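Local structure of sensor protein dcuS (Escherichia coli, 3BY8) at residues Val61-Gln65 against Lys119-Val123; Gln105-Thr111 against Val124-Leu130. The protein senses C4-dicarboxylates such as fumarate and malate through this periplasmic domain and, as a membrane histidine kinase, activates the response regulator DcuR by phosphorylation. All blocks are in the same frame, centred on the assembly; numbering follows the deposited sequence.

Contact 1 (Val61-Gln65 against Lys119-Val123); sequences VTDMQ and KQIGV
The Met64 side chain lies across the aliphatic part and amide of Gln120, the two running at about a right angle. Its SD comes to 3.5 Å from Gln120 CG and equally near Gln120 NE2, while CE rests over the amide carbon, 3.7 Å from Gln120 CD. Two successive bends, at chi2 and chi3 (both -58°), fold the methionine back onto the neighbouring strand. The glutamine is held within its own strand: chi1 (-159°) and chi2 (178°) keep the chain extended and carry NE2 to Gly122 O, a bond of 3.0 Å that reaches the carbonyl from above its plane. NE2 also donates to Ala89 O.

Further along, the segments pair as antiparallel strands. Thr62 and Val123 form a hydrogen-bonded pair, with Thr62 N to Val123 O at 2.8 Å in the carbonyl plane and the return bond, Val123 N to Thr62 O, bent out of it. Their side chains point the same way, OG1 of Thr62 packing on CB of Val123 at 3.6 Å while it donates to Asp63 O. Asp63 OD1 accepts from Gln65 N, an Asx turn, and from Leu67 N as well.

Strand 58-63 is an outer strand of the cache-domain sheet. On the other side of strand 120-129, Ile121 and Gly122 form a classic beta bulge against Ile113 of strand 106-114, and helix 28-33 packs on Val61 and Ile121.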
ATOM      1  N   VAL A  61       4.666   0.512   1.253  1.00 14.12           N
ATOM      2  CA  VAL A  61       5.400  -0.416   0.405  1.00 14.21           C
ATOM      3  C   VAL A  61       6.174  -1.323   1.339  1.00 13.26           C
ATOM      4  O   VAL A  61       6.744  -0.834   2.309  1.00 16.51           O
ATOM      5  CB  VAL A  61       6.414   0.349  -0.449  1.00 15.27           C
ATOM      6  CG1 VAL A  61       7.349  -0.616  -1.185  1.00 16.44           C
ATOM      7  CG2 VAL A  61       5.683   1.211  -1.404  1.00 15.85           C
ATOM      8  N   THR A  62       6.161  -2.631   1.097  1.00 13.01           N
ATOM      9  CA  THR A  62       6.932  -3.558   1.913  1.00 12.80           C
ATOM     10  C   THR A  62       7.790  -4.473   1.046  1.00 15.12           C
ATOM     11  O   THR A  62       7.579  -4.581  -0.181  1.00 13.89           O
ATOM     12  CB  THR A  62       6.060  -4.509   2.773  1.00 15.37           C
ATOM     13  OG1 THR A  62       5.556  -5.587   1.973  1.00 14.15           O
ATOM     14  CG2 THR A  62       4.909  -3.762   3.397  1.00 15.02           C
ATOM     15  N   ASP A  63       8.780  -5.104   1.688  1.00 16.37           N
ATOM     16  CA  ASP A  63       9.581  -6.116   1.010  1.00 15.95           C
ATOM     17  C   ASP A  63       8.871  -7.478   1.211  1.00 17.06           C
ATOM     18  O   ASP A  63       7.720  -7.530   1.732  1.00 15.08           O
ATOM     19  CB  ASP A  63      11.030  -6.165   1.549  1.00 17.52           C
ATOM     20  CG  ASP A  63      11.117  -6.440   3.041  1.00 19.78           C
ATOM     21  OD1 ASP A  63      10.222  -7.083   3.651  1.00 18.78           O
ATOM     22  OD2 ASP A  63      12.162  -6.032   3.595  1.00 23.66           O
ATOM     23  N   MET A  64       9.533  -8.582   0.833  1.00 15.20           N
ATOM     24  CA  MET A  64       8.919  -9.905   0.932  1.00 16.56           C
ATOM     25  C   MET A  64       8.779 -10.491   2.345  1.00 14.89           C
ATOM     26  O   MET A  64       8.148 -11.524   2.536  1.00 16.29           O
ATOM     27  CB  MET A  64       9.652 -10.884   0.001  1.00 17.62           C
ATOM     28  CG  MET A  64       9.480 -10.504  -1.481  1.00 16.65           C
ATOM     29  SD  MET A  64       7.729 -10.422  -2.046  1.00 15.07           S
ATOM     30  CE  MET A  64       7.142 -12.133  -1.671  1.00 16.21           C
ATOM     31  N   GLN A  65       9.348  -9.805   3.319  1.00 15.46           N
ATOM     32  CA  GLN A  65       9.223 -10.230   4.706  1.00 16.27           C
ATOM     33  C   GLN A  65       8.213  -9.313   5.409  1.00 18.10           C
ATOM     34  O   GLN A  65       7.992  -9.430   6.610  1.00 19.27           O
ATOM     35  CB  GLN A  65      10.579 -10.143   5.415  1.00 18.82           C
ATOM     36  CG  GLN A  65      11.575 -11.240   5.000  1.00 21.21           C
ATOM     37  CD  GLN A  65      12.034 -11.133   3.563  1.00 24.02           C
ATOM     38  OE1 GLN A  65      12.639 -10.138   3.163  1.00 26.53           O
ATOM     39  NE2 GLN A  65      11.754 -12.165   2.776  1.00 23.07           N
ATOM     40  N   LYS A 119      10.129 -11.680 -10.699  1.00 18.56           N
ATOM     41  CA  LYS A 119      10.352 -12.326  -9.416  1.00 19.81           C
ATOM     42  C   LYS A 119       9.752 -11.314  -8.415  1.00 18.30           C
ATOM     43  O   LYS A 119      10.062 -10.125  -8.478  1.00 17.56           O
ATOM     44  CB  LYS A 119      11.862 -12.494  -9.178  1.00 24.09           C
ATOM     45  CG  LYS A 119      12.254 -12.981  -7.803  1.00 31.08           C
ATOM     46  CD  LYS A 119      12.316 -11.838  -6.784  1.00 34.95           C
ATOM     47  CE  LYS A 119      12.706 -12.354  -5.396  1.00 37.45           C
ATOM     48  NZ  LYS A 119      12.661 -11.305  -4.337  1.00 35.01           N
ATOM     49  N   GLN A 120       8.907 -11.768  -7.493  1.00 16.54           N
ATOM     50  CA  GLN A 120       8.312 -10.828  -6.557  1.00 16.06           C
ATOM     51  C   GLN A 120       9.347 -10.285  -5.594  1.00 15.07           C
ATOM     52  O   GLN A 120      10.122 -11.066  -4.992  1.00 17.39           O
ATOM     53  CB  GLN A 120       7.179 -11.483  -5.776  1.00 15.94           C
ATOM     54  CG  GLN A 120       6.256 -10.396  -5.209  1.00 13.24           C
ATOM     55  CD  GLN A 120       5.065 -10.906  -4.444  1.00 12.64           C
ATOM     56  OE1 GLN A 120       4.541 -11.999  -4.715  1.00 15.69           O
ATOM     57  NE2 GLN A 120       4.586 -10.090  -3.503  1.00 12.33           N
ATOM     58  N   ILE A 121       9.341  -8.959  -5.420  1.00 14.21           N
ATOM     59  CA  ILE A 121      10.266  -8.287  -4.515  1.00 14.47           C
ATOM     60  C   ILE A 121       9.588  -7.484  -3.402  1.00 15.59           C
ATOM     61  O   ILE A 121      10.258  -7.011  -2.472  1.00 17.24           O
ATOM     62  CB  ILE A 121      11.258  -7.362  -5.276  1.00 15.59           C
ATOM     63  CG1 ILE A 121      10.510  -6.331  -6.116  1.00 15.47           C
ATOM     64  CG2 ILE A 121      12.178  -8.232  -6.161  1.00 14.67           C
ATOM     65  CD1 ILE A 121      11.415  -5.269  -6.750  1.00 17.06           C
ATOM     66  N   GLY A 122       8.272  -7.326  -3.476  1.00 12.63           N
ATOM     67  CA  GLY A 122       7.589  -6.591  -2.434  1.00 13.33           C
ATOM     68  C   GLY A 122       6.101  -6.519  -2.659  1.00 10.01           C
ATOM     69  O   GLY A 122       5.545  -7.275  -3.448  1.00 11.43           O
ATOM     70  N   VAL A 123       5.476  -5.611  -1.918  1.00 10.29           N
ATOM     71  CA  VAL A 123       4.046  -5.383  -1.968  1.00 10.58           C
ATOM     72  C   VAL A 123       3.752  -3.893  -1.809  1.00 11.37           C
ATOM     73  O   VAL A 123       4.472  -3.190  -1.115  1.00 10.05           O
ATOM     74  CB  VAL A 123       3.360  -6.124  -0.779  1.00 10.24           C
ATOM     75  CG1 VAL A 123       1.866  -5.787  -0.718  1.00 10.60           C
ATOM     76  CG2 VAL A 123       3.550  -7.634  -0.932  1.00 12.63           C
TER
HETATM   77  O   HOH W   1      12.315  -8.748  -0.243  1.00 27.22           O

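Contact 2 (Gln105-Thr111 against Val124-Leu130); sequences QALRVFT and VAIGLEL. With LMR ((2S)-2-hydroxybutanedioic acid), chain B.
Leu107 and Leu128 pack side by side in the antiparallel beta hairpin formed by strands 106-114 and 120-129 of the cache domain. Their methyls are pressed together, CD2 of Leu107 lying 3.5 Å from CD1 of Leu128, tighter than usual for two carbons. Val109 and Ile126 continue this face at a more relaxed spacing, 4.0 Å from Val109 CG2 to Ile126 CB, and helix 8-25 covers it. Three hydrogen-bonded pairs, Leu107 with Leu128, Val109 with Ile126 and Thr111 with Val124, stitch the backbones together.

The open end of the hairpin, away from its turn, is looser and more solvent-exposed. There Gln105 passes Leu130 with NE2 4.1 Å from CD1, although the backbone bond from Leu130 N to Gln105 O remains nearly straight at 175°, just where the helix after Glu129 begins.

Ala125, Arg108 and Phe110 point to the other face. The Phe110 ring meets the Ala125 methyl obliquely, CE2 to CB 3.5 Å. Gly127 presents only its CA to Arg108 CG. Bends at chi2 and chi3 lead the arginine away from the hairpin toward the bound malate, while a salt bridge from NE to Asp85 and a bond from NH2 to Lys82 O fix its guanidinium. The malate hydroxyl O2 lies at the guanidinium edge, in its plane, accepting from Arg108 NH1 at 2.9 Å and from Arg108 NH2 at a longer 3.3 Å.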
ATOM      1  N   GLN A 105      -9.372   2.375  10.961  1.00 15.44           N
ATOM      2  CA  GLN A 105      -9.952   1.230  10.273  1.00 14.85           C
ATOM      3  C   GLN A 105     -10.123   1.652   8.823  1.00 15.06           C
ATOM      4  O   GLN A 105     -10.550   2.792   8.521  1.00 18.48           O
ATOM      5  CB  GLN A 105     -11.281   0.890  10.904  1.00 19.70           C
ATOM      6  CG  GLN A 105     -11.104   0.342  12.298  1.00 21.95           C
ATOM      7  CD  GLN A 105     -12.420  -0.036  12.910  1.00 28.94           C
ATOM      8  OE1 GLN A 105     -12.484  -0.702  13.952  1.00 30.23           O
ATOM      9  NE2 GLN A 105     -13.497   0.391  12.261  1.00 28.66           N
ATOM     10  N   ALA A 106      -9.816   0.721   7.930  1.00 13.72           N
ATOM     11  CA  ALA A 106      -9.779   1.033   6.521  1.00 14.50           C
ATOM     12  C   ALA A 106     -10.116  -0.076   5.563  1.00 12.98           C
ATOM     13  O   ALA A 106     -10.053  -1.251   5.912  1.00 14.02           O
ATOM     14  CB  ALA A 106      -8.366   1.514   6.196  1.00 14.01           C
ATOM     15  N   LEU A 107     -10.480   0.338   4.348  1.00 13.29           N
ATOM     16  CA  LEU A 107     -10.707  -0.532   3.209  1.00 14.57           C
ATOM     17  C   LEU A 107      -9.291  -0.516   2.623  1.00 13.98           C
ATOM     18  O   LEU A 107      -8.737   0.540   2.284  1.00 15.62           O
ATOM     19  CB  LEU A 107     -11.695   0.103   2.238  1.00 15.07           C
ATOM     20  CG  LEU A 107     -11.892  -0.681   0.949  1.00 18.06           C
ATOM     21  CD1 LEU A 107     -12.390  -2.074   1.233  1.00 21.00           C
ATOM     22  CD2 LEU A 107     -12.900   0.088   0.078  1.00 19.55           C
ATOM     23  N   ARG A 108      -8.699  -1.697   2.537  1.00 11.93           N
ATOM     24  CA  ARG A 108      -7.308  -1.832   2.127  1.00 11.54           C
ATOM     25  C   ARG A 108      -7.129  -2.736   0.935  1.00  9.58           C
ATOM     26  O   ARG A 108      -7.779  -3.754   0.807  1.00 12.22           O
ATOM     27  CB  ARG A 108      -6.547  -2.397   3.335  1.00 10.31           C
ATOM     28  CG  ARG A 108      -6.631  -1.485   4.556  1.00 10.62           C
ATOM     29  CD  ARG A 108      -6.748  -2.244   5.903  1.00 10.62           C
ATOM     30  NE  ARG A 108      -5.661  -3.197   6.173  1.00  9.62           N
ATOM     31  CZ  ARG A 108      -4.618  -2.957   6.950  1.00  9.13           C
ATOM     32  NH1 ARG A 108      -4.447  -1.786   7.559  1.00 11.42           N
ATOM     33  NH2 ARG A 108      -3.759  -3.946   7.193  1.00 10.91           N
ATOM     34  N   VAL A 109      -6.218  -2.338   0.050  1.00 11.05           N
ATOM     35  CA  VAL A 109      -5.908  -3.107  -1.139  1.00 10.75           C
ATOM     36  C   VAL A 109      -4.406  -3.375  -1.205  1.00  9.65           C
ATOM     37  O   VAL A 109      -3.568  -2.614  -0.666  1.00  9.98           O
ATOM     38  CB  VAL A 109      -6.394  -2.398  -2.456  1.00 11.92           C
ATOM     39  CG1 VAL A 109      -7.896  -2.070  -2.309  1.00 14.01           C
ATOM     40  CG2 VAL A 109      -5.584  -1.136  -2.769  1.00 11.64           C
ATOM     41  N   PHE A 110      -4.083  -4.453  -1.917  1.00  9.40           N
ATOM     42  CA  PHE A 110      -2.690  -4.912  -1.967  1.00  8.10           C
ATOM     43  C   PHE A 110      -2.370  -5.454  -3.332  1.00 10.29           C
ATOM     44  O   PHE A 110      -3.180  -6.167  -3.928  1.00 12.10           O
ATOM     45  CB  PHE A 110      -2.476  -6.097  -0.973  1.00  9.42           C
ATOM     46  CG  PHE A 110      -2.791  -5.767   0.449  1.00  8.44           C
ATOM     47  CD1 PHE A 110      -4.122  -5.738   0.895  1.00 10.23           C
ATOM     48  CD2 PHE A 110      -1.768  -5.482   1.357  1.00  9.34           C
ATOM     49  CE1 PHE A 110      -4.413  -5.426   2.239  1.00 11.13           C
ATOM     50  CE2 PHE A 110      -2.060  -5.180   2.678  1.00  9.29           C
ATOM     51  CZ  PHE A 110      -3.387  -5.152   3.126  1.00  9.20           C
ATOM     52  N   THR A 111      -1.173  -5.146  -3.825  1.00  9.25           N
ATOM     53  CA  THR A 111      -0.732  -5.703  -5.099  1.00  9.74           C
ATOM     54  C   THR A 111       0.776  -6.010  -5.021  1.00  9.71           C
ATOM     55  O   THR A 111       1.533  -5.308  -4.356  1.00 10.31           O
ATOM     56  CB  THR A 111      -1.077  -4.742  -6.292  1.00  8.91           C
ATOM     57  OG1 THR A 111      -1.049  -5.484  -7.520  1.00 11.28           O
ATOM     58  CG2 THR A 111      -0.070  -3.575  -6.388  1.00 11.70           C
ATOM     59  N   VAL A 124       2.731  -3.420  -2.513  1.00 10.89           N
ATOM     60  CA  VAL A 124       2.236  -2.056  -2.277  1.00 10.40           C
ATOM     61  C   VAL A 124       0.857  -2.266  -1.628  1.00  8.34           C
ATOM     62  O   VAL A 124      -0.030  -2.923  -2.193  1.00  9.24           O
ATOM     63  CB  VAL A 124       2.030  -1.207  -3.543  1.00  9.16           C
ATOM     64  CG1 VAL A 124       1.536   0.170  -3.127  1.00 10.68           C
ATOM     65  CG2 VAL A 124       3.329  -1.072  -4.333  1.00 10.46           C
ATOM     66  N   ALA A 125       0.723  -1.716  -0.414  1.00  9.09           N
ATOM     67  CA  ALA A 125      -0.514  -1.767   0.366  1.00 10.31           C
ATOM     68  C   ALA A 125      -1.098  -0.348   0.457  1.00 10.83           C
ATOM     69  O   ALA A 125      -0.368   0.587   0.807  1.00 11.44           O
ATOM     70  CB  ALA A 125      -0.208  -2.293   1.781  1.00 11.12           C
ATOM     71  N   ILE A 126      -2.393  -0.187   0.179  1.00 10.09           N
ATOM     72  CA  ILE A 126      -3.026   1.157   0.244  1.00 11.59           C
ATOM     73  C   ILE A 126      -4.353   1.081   1.003  1.00 10.50           C
ATOM     74  O   ILE A 126      -5.112   0.135   0.825  1.00 12.78           O
ATOM     75  CB  ILE A 126      -3.274   1.713  -1.183  1.00 12.53           C
ATOM     76  CG1 ILE A 126      -1.920   1.924  -1.860  1.00 11.37           C
ATOM     77  CG2 ILE A 126      -4.104   3.015  -1.135  1.00 14.59           C
ATOM     78  CD1 ILE A 126      -1.998   2.661  -3.223  1.00 13.07           C
ATOM     79  N   GLY A 127      -4.598   2.052   1.878  1.00 12.06           N
ATOM     80  CA  GLY A 127      -5.841   2.057   2.618  1.00 13.60           C
ATOM     81  C   GLY A 127      -6.659   3.319   2.385  1.00 15.71           C
ATOM     82  O   GLY A 127      -6.097   4.404   2.156  1.00 17.31           O
ATOM     83  N   LEU A 128      -7.971   3.141   2.466  1.00 16.48           N
ATOM     84  CA  LEU A 128      -8.992   4.180   2.331  1.00 19.07           C
ATOM     85  C   LEU A 128      -9.695   4.144   3.691  1.00 18.43           C
ATOM     86  O   LEU A 128     -10.196   3.102   4.084  1.00 18.86           O
ATOM     87  CB  LEU A 128     -10.032   3.774   1.267  1.00 21.35           C
ATOM     88  CG  LEU A 128      -9.734   3.621  -0.230  1.00 23.88           C
ATOM     89  CD1 LEU A 128     -10.589   2.540  -0.869  1.00 24.08           C
ATOM     90  CD2 LEU A 128      -9.990   4.950  -0.899  1.00 25.76           C
ATOM     91  N   GLU A 129      -9.758   5.270   4.390  1.00 20.16           N
ATOM     92  CA  GLU A 129     -10.416   5.328   5.696  1.00 20.84           C
ATOM     93  C   GLU A 129     -11.882   4.867   5.588  1.00 22.46           C
ATOM     94  O   GLU A 129     -12.637   5.353   4.741  1.00 21.26           O
ATOM     95  CB  GLU A 129     -10.320   6.763   6.217  1.00 25.33           C
ATOM     96  CG  GLU A 129     -10.387   6.911   7.717  1.00 30.11           C
ATOM     97  CD  GLU A 129      -9.947   8.295   8.177  1.00 31.81           C
ATOM     98  OE1 GLU A 129     -10.070   8.583   9.388  1.00 33.41           O
ATOM     99  OE2 GLU A 129      -9.472   9.091   7.328  1.00 32.88           O
ATOM    100  N   LEU A 130     -12.297   3.917   6.427  1.00 19.86           N
ATOM    101  CA  LEU A 130     -13.666   3.423   6.363  1.00 22.05           C
ATOM    102  C   LEU A 130     -14.710   4.537   6.477  1.00 21.13           C
ATOM    103  O   LEU A 130     -15.715   4.513   5.762  1.00 24.24           O
ATOM    104  CB  LEU A 130     -13.937   2.397   7.473  1.00 23.92           C
ATOM    105  CG  LEU A 130     -13.824   0.912   7.189  1.00 25.69           C
ATOM    106  CD1 LEU A 130     -14.549   0.166   8.325  1.00 22.58           C
ATOM    107  CD2 LEU A 130     -14.438   0.575   5.840  1.00 21.79           C
TER
HETATM  108  C1  LMR B   1       0.495  -1.084   8.305  1.00 14.13           C
HETATM  109  O1A LMR B   1       1.270  -0.278   7.859  1.00 13.75           O
HETATM  110  O1B LMR B   1       0.833  -1.817   9.258  1.00 14.45           O
HETATM  111  C2  LMR B   1      -0.950  -0.907   7.950  1.00 13.78           C
HETATM  112  O2  LMR B   1      -1.822  -1.814   8.753  1.00 13.56           O
HETATM  113  C3  LMR B   1      -1.394   0.568   7.929  1.00 13.25           C
HETATM  114  C4  LMR B   1      -1.732   1.022   9.364  1.00 12.93           C
HETATM  115  O4A LMR B   1      -0.815   1.197  10.165  1.00 14.28           O
HETATM  116  O4B LMR B   1      -2.942   1.140   9.716  1.00 12.91           O

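In the fold
Strand 120-129 is the shared inner strand, flanked by 58-63 on one edge and 106-114 on the other; contact 1 samples the first pairing near its start, contact 2 the second further along. The contact centres lie 16 Å apart, yet they meet at Val123, whose CG1 packs 3.7 Å from Thr111 O and 4.2 Å from Phe110 CD2. Malate is bound beside this sheet. Contact 2 supplies Arg108 directly, whereas contact 1 lies one shell further out: the Thr62 side chain is about 7 Å from the ligand at nearest atoms, and Val61 N bonds to OG of Ser70, itself a malate-binding residue. Arg68, His71, Lys82, Gly101, Phe102 and Leu103 also hydrogen-bond the ligand.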